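Local coordinates for enoyl-CoA hydratase/isomerase family protein (Ruegeria pomeroyi, PDB 3L3S) that probably acts as a hydro-lyase of the crotonase superfamily, most likely on an acyl-CoA thioester as its enoyl-CoA hydratase/isomerase relatives do, at residues B[25-30]-B[60-65]; B[18-23]-B[54-59]; B[113-118]-B[135-140]; B[33-38]-B[91-96]. One frame throughout, in Å; residues are numbered along the deposited sequence.

Interaction 1 of 4, residues B[25-30]-B[60-65]; sequences APAHPL and GRIFCA
Pro26 and Arg61 lie side by side and point the same way, with guanidinium NH2 3.3 Å from Pro26 CG at the exposed end of the contact. Pro26, which follows a cis peptide bond, sets its own O 3.2 Å above one face of the His28 ring, offset toward the rim. Ile62 O approaches the same ring in its plane, at the edge, 3.1 Å from His28 CD2. Both ring nitrogens find acceptors, ND1 bonding to Gly23 O and NE2 to Pro59 O, a pattern that may favour a doubly protonated imidazole. An alanine here would probably leave the Pro59 and Gly23 carbonyls without their donors and open a gap beside Ile62 O.

Backbone pairing is sparse. Ala65 N donates to Ala27 O over 2.9 Å with an N-H...O angle of 154°, and next to this bond Ala27 CB meets Ala65 CB at 3.9 Å. A water also bridges the segments, donating to Pro26 O and accepting from Ile62 N at 2.9 Å. On the buried side Cys64 SG, anti to its backbone N, lies 3.6 Å from Leu30 CG.

The contact joins the loop between strand 17-22 and helix 32-45 to the edge strand 62-64 of the small parallel sheet of this crotonase fold. Strand 114-116 pairs with that strand, while Leu30 and Phe63 both pack on helix 118-124.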
loop_
_atom_site.group_PDB
_atom_site.type_symbol
_atom_site.label_atom_id
_atom_site.label_comp_id
_atom_site.label_asym_id
_atom_site.label_seq_id
_atom_site.Cartn_x
_atom_site.Cartn_y
_atom_site.Cartn_z
ATOM N N ALA B 25 -7.871 -31.998 12.604
ATOM C CA ALA B 25 -9.215 -31.414 12.571
ATOM C C ALA B 25 -9.762 -31.211 13.993
ATOM O O ALA B 25 -9.436 -31.991 14.887
ATOM C CB ALA B 25 -10.137 -32.324 11.765
ATOM N N PRO B 26 -10.562 -30.149 14.235
ATOM C CA PRO B 26 -11.028 -29.077 13.345
ATOM C C PRO B 26 -10.195 -27.795 13.279
ATOM O O PRO B 26 -10.189 -27.122 12.250
ATOM C CB PRO B 26 -12.414 -28.787 13.896
ATOM C CG PRO B 26 -12.185 -28.887 15.371
ATOM C CD PRO B 26 -11.328 -30.132 15.497
ATOM N N ALA B 27 -9.493 -27.482 14.371
ATOM C CA ALA B 27 -8.683 -26.269 14.502
ATOM C C ALA B 27 -7.412 -26.173 13.653
ATOM O O ALA B 27 -6.881 -25.073 13.472
ATOM C CB ALA B 27 -8.365 -26.023 15.972
ATOM N N HIS B 28 -6.945 -27.323 13.136
ATOM C CA HIS B 28 -5.720 -27.461 12.313
ATOM C C HIS B 28 -4.574 -26.642 12.943
ATOM O O HIS B 28 -3.965 -25.802 12.271
ATOM C CB HIS B 28 -5.970 -26.992 10.865
ATOM C CG HIS B 28 -7.138 -27.646 10.202
ATOM N ND1 HIS B 28 -7.229 -29.009 10.024
ATOM C CD2 HIS B 28 -8.267 -27.122 9.671
ATOM C CE1 HIS B 28 -8.365 -29.295 9.414
ATOM N NE2 HIS B 28 -9.013 -28.168 9.188
ATOM N N PRO B 29 -4.260 -26.899 14.238
ATOM C CA PRO B 29 -3.201 -26.123 14.873
ATOM C C PRO B 29 -1.760 -26.245 14.406
ATOM O O PRO B 29 -1.293 -27.319 14.034
ATOM C CB PRO B 29 -3.359 -26.498 16.334
ATOM C CG PRO B 29 -3.712 -27.909 16.278
ATOM C CD PRO B 29 -4.727 -27.950 15.171
ATOM N N LEU B 30 -1.088 -25.100 14.417
ATOM C CA LEU B 30 0.315 -25.000 14.060
ATOM C C LEU B 30 1.159 -25.315 15.293
ATOM O O LEU B 30 1.707 -24.420 15.950
ATOM C CB LEU B 30 0.648 -23.615 13.490
ATOM C CG LEU B 30 0.043 -23.288 12.123
ATOM C CD1 LEU B 30 0.112 -21.817 11.854
ATOM C CD2 LEU B 30 0.734 -24.045 11.021
ATOM N N GLY B 60 -12.842 -27.001 6.293
ATOM C CA GLY B 60 -13.921 -26.728 7.231
ATOM C C GLY B 60 -14.118 -25.407 7.933
ATOM O O GLY B 60 -13.662 -24.345 7.489
ATOM N N ARG B 61 -14.852 -25.502 9.039
ATOM C CA ARG B 61 -15.205 -24.389 9.925
ATOM C C ARG B 61 -14.021 -23.465 10.279
ATOM O O ARG B 61 -14.192 -22.253 10.431
ATOM C CB ARG B 61 -15.839 -24.972 11.205
ATOM C CG ARG B 61 -15.982 -24.013 12.382
ATOM C CD ARG B 61 -16.562 -24.666 13.611
ATOM N NE ARG B 61 -16.055 -26.019 13.878
ATOM C CZ ARG B 61 -15.633 -26.444 15.063
ATOM N NH1 ARG B 61 -15.633 -25.630 16.113
ATOM N NH2 ARG B 61 -15.298 -27.713 15.221
ATOM N N ILE B 62 -12.849 -24.066 10.485
ATOM C CA ILE B 62 -11.644 -23.321 10.825
ATOM C C ILE B 62 -10.553 -23.597 9.790
ATOM O O ILE B 62 -10.275 -24.762 9.480
ATOM C CB ILE B 62 -11.103 -23.692 12.260
ATOM C CG1 ILE B 62 -12.189 -23.492 13.333
ATOM C CG2 ILE B 62 -9.904 -22.800 12.621
ATOM C CD1 ILE B 62 -11.807 -23.882 14.751
ATOM N N PHE B 63 -9.965 -22.534 9.231
ATOM C CA PHE B 63 -8.867 -22.699 8.278
ATOM C C PHE B 63 -7.652 -23.155 9.082
ATOM O O PHE B 63 -7.030 -24.159 8.751
ATOM C CB PHE B 63 -8.553 -21.397 7.525
ATOM C CG PHE B 63 -7.318 -21.474 6.646
ATOM C CD1 PHE B 63 -7.301 -22.289 5.495
ATOM C CD2 PHE B 63 -6.159 -20.747 6.978
ATOM C CE1 PHE B 63 -6.139 -22.381 4.680
ATOM C CE2 PHE B 63 -4.995 -20.827 6.181
ATOM C CZ PHE B 63 -4.983 -21.648 5.025
ATOM N N CYS B 64 -7.345 -22.393 10.131
ATOM C CA CYS B 64 -6.233 -22.645 11.036
ATOM C C CYS B 64 -6.350 -21.674 12.210
ATOM O O CYS B 64 -6.471 -20.458 12.022
ATOM C CB CYS B 64 -4.890 -22.471 10.315
ATOM S SG CYS B 64 -3.454 -22.722 11.337
ATOM N N ALA B 65 -6.332 -22.229 13.421
ATOM C CA ALA B 65 -6.453 -21.450 14.649
ATOM C C ALA B 65 -5.137 -20.817 15.091
ATOM O O ALA B 65 -5.122 -19.876 15.890
ATOM C CB ALA B 65 -7.040 -22.317 15.772
HETATM O O HOH W 1 -12.225 -26.937 10.289
#

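Interaction 2 of 4, residues B[18-23]-B[54-59]; sequences LTLTLG and LVIHGP
Leu18 and Leu20 of one strand pack against Leu54 and Ile56 of the other on the buried face of a parallel pair, and Leu22 joins them at its end through CD1. Leu18 and Leu54 run side by side, CD2 of Leu18 lying 3.8 Å from CD1 of Leu54. Leu20 CD1 touches two neighbours, 4.2 Å from both Leu54 CD1 and Ile56 CG1, crossing each side chain obliquely. Farther along, Leu22 CD1 touches Ile56 CG2 at 3.9 Å.

The opposite face differs in exposure rather than in closeness: Val55 is buried there, but Thr19, Thr21 and His57 are partly open to solvent. Thr19 OG1 lies 3.8 Å from Val55 CB, and Thr21 CG2 meets Pro59 CG at 3.7 Å, the two side chains crossing at about a right angle. The same Pro59 CG stands over the centre of the His57 ring. The end of the His57 side chain leads away from strand 18-22; its NE2 has a weak hydrogen bond to Glu112 OE1.

Four backbone bonds join the strands, among them Leu20 N to Val55 O at 2.7 Å, nearly straight at 175°. The axes of the two strand segments are inclined at 19°.

Helix 32-45 connects strands 17-22 and 53-58 in a beta-alpha-beta unit and covers the leucine face through Ala45, Ala41 and Leu38. Strand 9-14 extends the sheet beyond 17-22, strand 107-111 beyond 53-58.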
loop_
_atom_site.group_PDB
_atom_site.type_symbol
_atom_site.label_atom_id
_atom_site.label_comp_id
_atom_site.label_asym_id
_atom_site.label_seq_id
_atom_site.Cartn_x
_atom_site.Cartn_y
_atom_site.Cartn_z
ATOM N N LEU B 18 0.406 -29.367 -6.125
ATOM C CA LEU B 18 0.604 -30.060 -4.844
ATOM C C LEU B 18 -0.287 -29.431 -3.764
ATOM O O LEU B 18 -0.068 -28.294 -3.326
ATOM C CB LEU B 18 2.084 -30.042 -4.411
ATOM C CG LEU B 18 2.496 -30.569 -3.021
ATOM C CD1 LEU B 18 2.087 -32.024 -2.773
ATOM C CD2 LEU B 18 3.983 -30.428 -2.864
ATOM N N THR B 19 -1.287 -30.193 -3.341
ATOM C CA THR B 19 -2.224 -29.748 -2.327
ATOM C C THR B 19 -1.815 -30.273 -0.966
ATOM O O THR B 19 -1.619 -31.475 -0.777
ATOM C CB THR B 19 -3.681 -30.144 -2.684
ATOM O OG1 THR B 19 -4.040 -29.512 -3.918
ATOM C CG2 THR B 19 -4.668 -29.691 -1.612
ATOM N N LEU B 20 -1.608 -29.320 -0.059
ATOM C CA LEU B 20 -1.233 -29.561 1.321
ATOM C C LEU B 20 -2.507 -29.406 2.139
ATOM O O LEU B 20 -3.029 -28.296 2.313
ATOM C CB LEU B 20 -0.153 -28.565 1.765
ATOM C CG LEU B 20 1.182 -28.569 0.995
ATOM C CD1 LEU B 20 2.166 -27.536 1.571
ATOM C CD2 LEU B 20 1.800 -29.950 1.026
ATOM N N THR B 21 -3.054 -30.543 2.554
ATOM C CA THR B 21 -4.283 -30.561 3.330
ATOM C C THR B 21 -3.969 -30.756 4.818
ATOM O O THR B 21 -3.640 -31.861 5.265
ATOM C CB THR B 21 -5.266 -31.614 2.763
ATOM O OG1 THR B 21 -5.543 -31.303 1.392
ATOM C CG2 THR B 21 -6.573 -31.609 3.514
ATOM N N LEU B 22 -4.037 -29.648 5.555
ATOM C CA LEU B 22 -3.774 -29.596 6.994
ATOM C C LEU B 22 -4.649 -30.549 7.827
ATOM O O LEU B 22 -5.882 -30.497 7.767
ATOM C CB LEU B 22 -3.959 -28.153 7.492
ATOM C CG LEU B 22 -2.795 -27.150 7.574
ATOM C CD1 LEU B 22 -2.048 -26.997 6.264
ATOM C CD2 LEU B 22 -3.343 -25.817 8.036
ATOM N N GLY B 23 -4.000 -31.449 8.565
ATOM C CA GLY B 23 -4.724 -32.385 9.411
ATOM C C GLY B 23 -5.049 -31.794 10.777
ATOM O O GLY B 23 -5.115 -30.569 10.926
ATOM N N LEU B 54 1.798 -24.762 -5.372
ATOM C CA LEU B 54 1.390 -25.212 -4.040
ATOM C C LEU B 54 0.026 -24.674 -3.633
ATOM O O LEU B 54 -0.274 -23.499 -3.861
ATOM C CB LEU B 54 2.391 -24.752 -2.969
ATOM C CG LEU B 54 3.799 -25.303 -2.732
ATOM C CD1 LEU B 54 3.699 -26.712 -2.233
ATOM C CD2 LEU B 54 4.678 -25.199 -3.966
ATOM N N VAL B 55 -0.801 -25.553 -3.065
ATOM C CA VAL B 55 -2.122 -25.188 -2.547
ATOM C C VAL B 55 -2.142 -25.623 -1.080
ATOM O O VAL B 55 -1.789 -26.751 -0.766
ATOM C CB VAL B 55 -3.312 -25.853 -3.312
ATOM C CG1 VAL B 55 -4.644 -25.530 -2.614
ATOM C CG2 VAL B 55 -3.378 -25.361 -4.766
ATOM N N ILE B 56 -2.462 -24.683 -0.191
ATOM C CA ILE B 56 -2.543 -24.932 1.249
ATOM C C ILE B 56 -4.017 -24.849 1.644
ATOM O O ILE B 56 -4.631 -23.784 1.605
ATOM C CB ILE B 56 -1.673 -23.923 2.055
ATOM C CG1 ILE B 56 -0.197 -24.102 1.671
ATOM C CG2 ILE B 56 -1.845 -24.144 3.566
ATOM C CD1 ILE B 56 0.748 -23.063 2.244
ATOM N N HIS B 57 -4.560 -25.991 2.035
ATOM C CA HIS B 57 -5.963 -26.103 2.410
ATOM C C HIS B 57 -6.135 -26.551 3.861
ATOM O O HIS B 57 -5.645 -27.608 4.266
ATOM C CB HIS B 57 -6.651 -27.098 1.445
ATOM C CG HIS B 57 -8.152 -27.164 1.540
ATOM N ND1 HIS B 57 -8.873 -28.198 0.979
ATOM C CD2 HIS B 57 -9.067 -26.324 2.084
ATOM C CE1 HIS B 57 -10.165 -27.990 1.169
ATOM N NE2 HIS B 57 -10.308 -26.861 1.838
ATOM N N GLY B 58 -6.815 -25.706 4.630
ATOM C CA GLY B 58 -7.171 -26.001 6.010
ATOM C C GLY B 58 -8.681 -26.166 5.869
ATOM O O GLY B 58 -9.384 -25.154 5.873
ATOM N N PRO B 59 -9.212 -27.402 5.703
ATOM C CA PRO B 59 -10.652 -27.657 5.537
ATOM C C PRO B 59 -11.607 -27.328 6.676
ATOM O O PRO B 59 -11.221 -27.329 7.843
ATOM C CB PRO B 59 -10.703 -29.158 5.230
ATOM C CG PRO B 59 -9.331 -29.491 4.772
ATOM C CD PRO B 59 -8.491 -28.688 5.699
#

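Interaction 3 of 4, residues B[113-118]-B[135-140]; sequences GIATAA and ARFCLP
Thr116 carries OG1 anti to its backbone N (chi1 154°), a torsion that sets the hydroxyl oxygen against the ring of Pro140, 3.3 Å from CG; the two side chains cross at about a right angle. Ile114 CG1 is likewise anti to the backbone N and comes to rest 3.7 Å from Arg136 O. The Arg136 chain is bent at chi3, and its NH2 lies 4.2 Å from Ile114 CB.

The two backbones pair in parallel. Ala115 N donates to Arg136 O at 3.0 Å, and Ala115 O accepts from Cys138 N at 3.1 Å. Ala117 N bonds to Cys138 O from above the carbonyl plane, 40° out of it. The ladder belongs to the small three-stranded parallel sheet of the crotonase fold, with 62-64 on the far side of 114-116.

Ala117 is the N-cap residue of helix 118-124, so the strand runs almost directly into that helix; in crotonases this junction commonly lies beside the oxyanion hole. Ala115 CB meets Phe137 CD1 at 4.1 Å, and Leu120 of the same helix touches both residues. The Phe137 ring also packs against Met123 and, from helix 161-170, Met167.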
loop_
_atom_site.group_PDB
_atom_site.type_symbol
_atom_site.label_atom_id
_atom_site.label_comp_id
_atom_site.label_asym_id
_atom_site.label_seq_id
_atom_site.Cartn_x
_atom_site.Cartn_y
_atom_site.Cartn_z
ATOM N N GLY B 113 -13.246 -21.170 6.319
ATOM C CA GLY B 113 -13.671 -20.724 7.636
ATOM C C GLY B 113 -12.816 -19.651 8.280
ATOM O O GLY B 113 -12.288 -18.768 7.596
ATOM N N ILE B 114 -12.676 -19.722 9.602
ATOM C CA ILE B 114 -11.896 -18.728 10.330
ATOM C C ILE B 114 -10.376 -18.938 10.314
ATOM O O ILE B 114 -9.867 -20.045 10.528
ATOM C CB ILE B 114 -12.465 -18.468 11.777
ATOM C CG1 ILE B 114 -11.703 -17.323 12.479
ATOM C CG2 ILE B 114 -12.486 -19.745 12.593
ATOM C CD1 ILE B 114 -12.266 -16.889 13.839
ATOM N N ALA B 115 -9.679 -17.860 9.967
ATOM C CA ALA B 115 -8.218 -17.831 9.919
ATOM C C ALA B 115 -7.800 -16.874 11.035
ATOM O O ALA B 115 -7.968 -15.652 10.932
ATOM C CB ALA B 115 -7.744 -17.339 8.557
ATOM N N THR B 116 -7.341 -17.455 12.136
ATOM C CA THR B 116 -6.939 -16.673 13.307
ATOM C C THR B 116 -5.495 -16.855 13.749
ATOM O O THR B 116 -4.944 -17.955 13.679
ATOM C CB THR B 116 -7.922 -16.869 14.516
ATOM O OG1 THR B 116 -7.248 -16.622 15.755
ATOM C CG2 THR B 116 -8.509 -18.262 14.546
ATOM N N ALA B 117 -4.916 -15.746 14.219
ATOM C CA ALA B 117 -3.548 -15.651 14.730
ATOM C C ALA B 117 -2.542 -16.128 13.689
ATOM O O ALA B 117 -2.573 -15.637 12.559
ATOM C CB ALA B 117 -3.419 -16.420 16.061
ATOM N N ALA B 118 -1.713 -17.118 14.033
ATOM C CA ALA B 118 -0.721 -17.672 13.105
ATOM C C ALA B 118 -1.377 -18.357 11.900
ATOM O O ALA B 118 -0.720 -18.637 10.899
ATOM C CB ALA B 118 0.232 -18.618 13.832
ATOM N N ALA B 135 -16.084 -17.074 5.514
ATOM C CA ALA B 135 -14.732 -16.912 6.039
ATOM C C ALA B 135 -14.532 -15.658 6.893
ATOM O O ALA B 135 -14.860 -14.542 6.472
ATOM C CB ALA B 135 -13.710 -16.959 4.905
ATOM N N ARG B 136 -14.075 -15.881 8.127
ATOM C CA ARG B 136 -13.807 -14.809 9.081
ATOM C C ARG B 136 -12.308 -14.734 9.347
ATOM O O ARG B 136 -11.577 -15.706 9.144
ATOM C CB ARG B 136 -14.618 -14.971 10.363
ATOM C CG ARG B 136 -16.133 -14.790 10.170
ATOM C CD ARG B 136 -16.917 -15.113 11.443
ATOM N NE ARG B 136 -16.448 -16.344 12.093
ATOM C CZ ARG B 136 -17.059 -17.526 12.046
ATOM N NH1 ARG B 136 -18.198 -17.686 11.375
ATOM N NH2 ARG B 136 -16.517 -18.560 12.676
ATOM N N PHE B 137 -11.839 -13.531 9.672
ATOM C CA PHE B 137 -10.414 -13.267 9.866
ATOM C C PHE B 137 -10.160 -12.546 11.176
ATOM O O PHE B 137 -10.836 -11.568 11.501
ATOM C CB PHE B 137 -9.879 -12.447 8.672
ATOM C CG PHE B 137 -10.229 -13.038 7.329
ATOM C CD1 PHE B 137 -9.400 -14.003 6.736
ATOM C CD2 PHE B 137 -11.440 -12.703 6.690
ATOM C CE1 PHE B 137 -9.772 -14.635 5.520
ATOM C CE2 PHE B 137 -11.825 -13.331 5.483
ATOM C CZ PHE B 137 -10.995 -14.292 4.897
ATOM N N CYS B 138 -9.135 -12.989 11.898
ATOM C CA CYS B 138 -8.848 -12.407 13.194
ATOM C C CYS B 138 -7.394 -12.452 13.624
ATOM O O CYS B 138 -6.601 -13.255 13.130
ATOM C CB CYS B 138 -9.694 -13.136 14.250
ATOM S SG CYS B 138 -9.637 -12.460 15.906
ATOM N N LEU B 139 -7.083 -11.537 14.545
ATOM C CA LEU B 139 -5.794 -11.398 15.223
ATOM C C LEU B 139 -6.252 -11.136 16.684
ATOM O O LEU B 139 -6.309 -9.989 17.122
ATOM C CB LEU B 139 -4.957 -10.228 14.665
ATOM C CG LEU B 139 -4.267 -10.313 13.296
ATOM C CD1 LEU B 139 -3.360 -9.106 13.093
ATOM C CD2 LEU B 139 -3.465 -11.594 13.167
ATOM N N PRO B 140 -6.543 -12.216 17.462
ATOM C CA PRO B 140 -7.021 -12.163 18.853
ATOM C C PRO B 140 -6.097 -12.026 20.069
ATOM O O PRO B 140 -6.554 -12.243 21.192
ATOM C CB PRO B 140 -7.827 -13.450 18.944
ATOM C CG PRO B 140 -6.924 -14.418 18.241
ATOM C CD PRO B 140 -6.386 -13.632 17.048
#

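Interaction 4 of 4, residues B[33-38]-B[91-96]; sequences AMIAAL and EACSAL
Ile35 and Cys93 mark the nearest backbone approach of the two helices, their CA atoms 6.2 Å apart. The segments run in roughly the same direction, with N-to-C axes inclined at 27° and a closest axial separation of 9.7 Å. This is a packed helix pair of the crotonase fold: helix 32-45 is the crossover helix between strands 17-22 and 53-58, and helix 84-101 lies against it.

Apolar side chains carry the contact. Ile35 holds CG1 anti to the carbonyl carbon (chi1 -71°), and CD1 at the end of that branch lies 3.9 Å from Cys93 CB. Leu96 answers from the other helix with both methyls, CD2 lying 4.0 Å from Ile35 CG2 and CD1 the same distance from Leu38 CB. Leu96 thereby spans one turn of helix 32-45, since its two partners are three residues apart. It also touches His39 of that helix, while Ile35 and Cys93 both meet His67 of a loop.

Except for partly exposed Ala92, the residues that touch here are buried. The CB of Ser94 points away from helix 32-45, and its OG hydrogen-bonds to Thr236 OG1 of the second subunit, so helix 84-101 serves both an intrachain and a subunit contact. At the Ala92 end, Ile35 CG2 lies 4.2 Å from Ala92 CB and 3.5 Å from the carbonyl oxygen, Ala92 O.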
loop_
_atom_site.group_PDB
_atom_site.type_symbol
_atom_site.label_atom_id
_atom_site.label_comp_id
_atom_site.label_asym_id
_atom_site.label_seq_id
_atom_site.Cartn_x
_atom_site.Cartn_y
_atom_site.Cartn_z
ATOM N N ALA B 33 5.217 -29.790 15.700
ATOM C CA ALA B 33 5.259 -30.928 14.782
ATOM C C ALA B 33 4.550 -30.635 13.456
ATOM O O ALA B 33 4.857 -31.258 12.443
ATOM C CB ALA B 33 4.652 -32.165 15.453
HETATM N N MSE B 34 3.603 -29.693 13.483
HETATM C CA MSE B 34 2.849 -29.291 12.292
HETATM C C MSE B 34 3.690 -28.328 11.457
HETATM O O MSE B 34 3.718 -28.426 10.229
HETATM C CB MSE B 34 1.498 -28.658 12.678
HETATM C CG MSE B 34 0.650 -28.119 11.514
HETATM SE SE MSE B 34 -0.017 -29.456 10.260
HETATM C CE MSE B 34 -1.799 -29.659 11.006
ATOM N N ILE B 35 4.393 -27.424 12.139
ATOM C CA ILE B 35 5.278 -26.451 11.501
ATOM C C ILE B 35 6.419 -27.203 10.801
ATOM O O ILE B 35 6.748 -26.890 9.664
ATOM C CB ILE B 35 5.820 -25.433 12.540
ATOM C CG1 ILE B 35 4.682 -24.508 12.988
ATOM C CG2 ILE B 35 6.993 -24.608 11.971
ATOM C CD1 ILE B 35 4.938 -23.795 14.297
ATOM N N ALA B 36 6.948 -28.234 11.463
ATOM C CA ALA B 36 8.035 -29.059 10.918
ATOM C C ALA B 36 7.553 -29.844 9.701
ATOM O O ALA B 36 8.243 -29.881 8.688
ATOM C CB ALA B 36 8.581 -30.013 11.985
ATOM N N ALA B 37 6.330 -30.383 9.786
ATOM C CA ALA B 37 5.712 -31.147 8.696
ATOM C C ALA B 37 5.450 -30.250 7.489
ATOM O O ALA B 37 5.690 -30.652 6.350
ATOM C CB ALA B 37 4.416 -31.790 9.153
ATOM N N LEU B 38 5.006 -29.019 7.755
ATOM C CA LEU B 38 4.728 -28.047 6.698
ATOM C C LEU B 38 5.999 -27.555 6.045
ATOM O O LEU B 38 6.012 -27.309 4.843
ATOM C CB LEU B 38 3.930 -26.861 7.226
ATOM C CG LEU B 38 2.405 -26.965 7.300
ATOM C CD1 LEU B 38 1.878 -25.788 8.110
ATOM C CD2 LEU B 38 1.791 -26.976 5.893
ATOM N N GLU B 91 10.735 -19.281 16.324
ATOM C CA GLU B 91 11.855 -19.183 15.372
ATOM C C GLU B 91 11.658 -20.141 14.193
ATOM O O GLU B 91 12.003 -19.813 13.047
ATOM C CB GLU B 91 13.208 -19.442 16.056
ATOM C CG GLU B 91 13.760 -18.226 16.822
ATOM C CD GLU B 91 14.936 -18.532 17.762
ATOM O OE1 GLU B 91 15.345 -17.600 18.484
ATOM O OE2 GLU B 91 15.449 -19.677 17.802
ATOM N N ALA B 92 11.041 -21.291 14.477
ATOM C CA ALA B 92 10.755 -22.296 13.454
ATOM C C ALA B 92 9.532 -21.878 12.653
ATOM O O ALA B 92 9.448 -22.161 11.453
ATOM C CB ALA B 92 10.532 -23.643 14.080
ATOM N N CYS B 93 8.602 -21.188 13.317
ATOM C CA CYS B 93 7.391 -20.700 12.664
ATOM C C CYS B 93 7.752 -19.570 11.707
ATOM O O CYS B 93 7.256 -19.542 10.590
ATOM C CB CYS B 93 6.361 -20.204 13.677
ATOM S SG CYS B 93 4.875 -19.558 12.893
ATOM N N SER B 94 8.661 -18.693 12.139
ATOM C CA SER B 94 9.136 -17.567 11.335
ATOM C C SER B 94 9.950 -18.049 10.145
ATOM O O SER B 94 9.836 -17.492 9.051
ATOM C CB SER B 94 9.976 -16.609 12.174
ATOM O OG SER B 94 9.169 -15.889 13.087
ATOM N N ALA B 95 10.711 -19.126 10.348
ATOM C CA ALA B 95 11.537 -19.711 9.282
ATOM C C ALA B 95 10.677 -20.326 8.177
ATOM O O ALA B 95 11.048 -20.281 7.004
ATOM C CB ALA B 95 12.504 -20.751 9.853
ATOM N N LEU B 96 9.516 -20.864 8.564
ATOM C CA LEU B 96 8.560 -21.468 7.631
ATOM C C LEU B 96 7.879 -20.373 6.816
ATOM O O LEU B 96 7.901 -20.403 5.575
ATOM C CB LEU B 96 7.507 -22.287 8.390
ATOM C CG LEU B 96 6.160 -22.634 7.730
ATOM C CD1 LEU B 96 6.318 -23.699 6.661
ATOM C CD2 LEU B 96 5.176 -23.078 8.792
#

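How the interactions relate
Interactions 2 and 4 are buried, whereas interactions 1 and 3 are partly exposed. Helix 32-45 is common to the first pair: it bridges the strands of interaction 2 and supplies half of interaction 4, with Leu22 CD1 3.9 Å from Leu38 CD2. Interactions 1 and 3 meet in the small sheet, where Phe63 N lies 2.8 Å from Ile114 O. The chemistry follows the place. Both strand pairs combine regular backbone bonding with side-chain packing, the helix pair relies on apolar contact, and the loop of interaction 1 uses one direct backbone bond, a bridging water and a histidine ring packed against carbonyl oxygens. That ring's hydrogen bonds go to the segments of interaction 2.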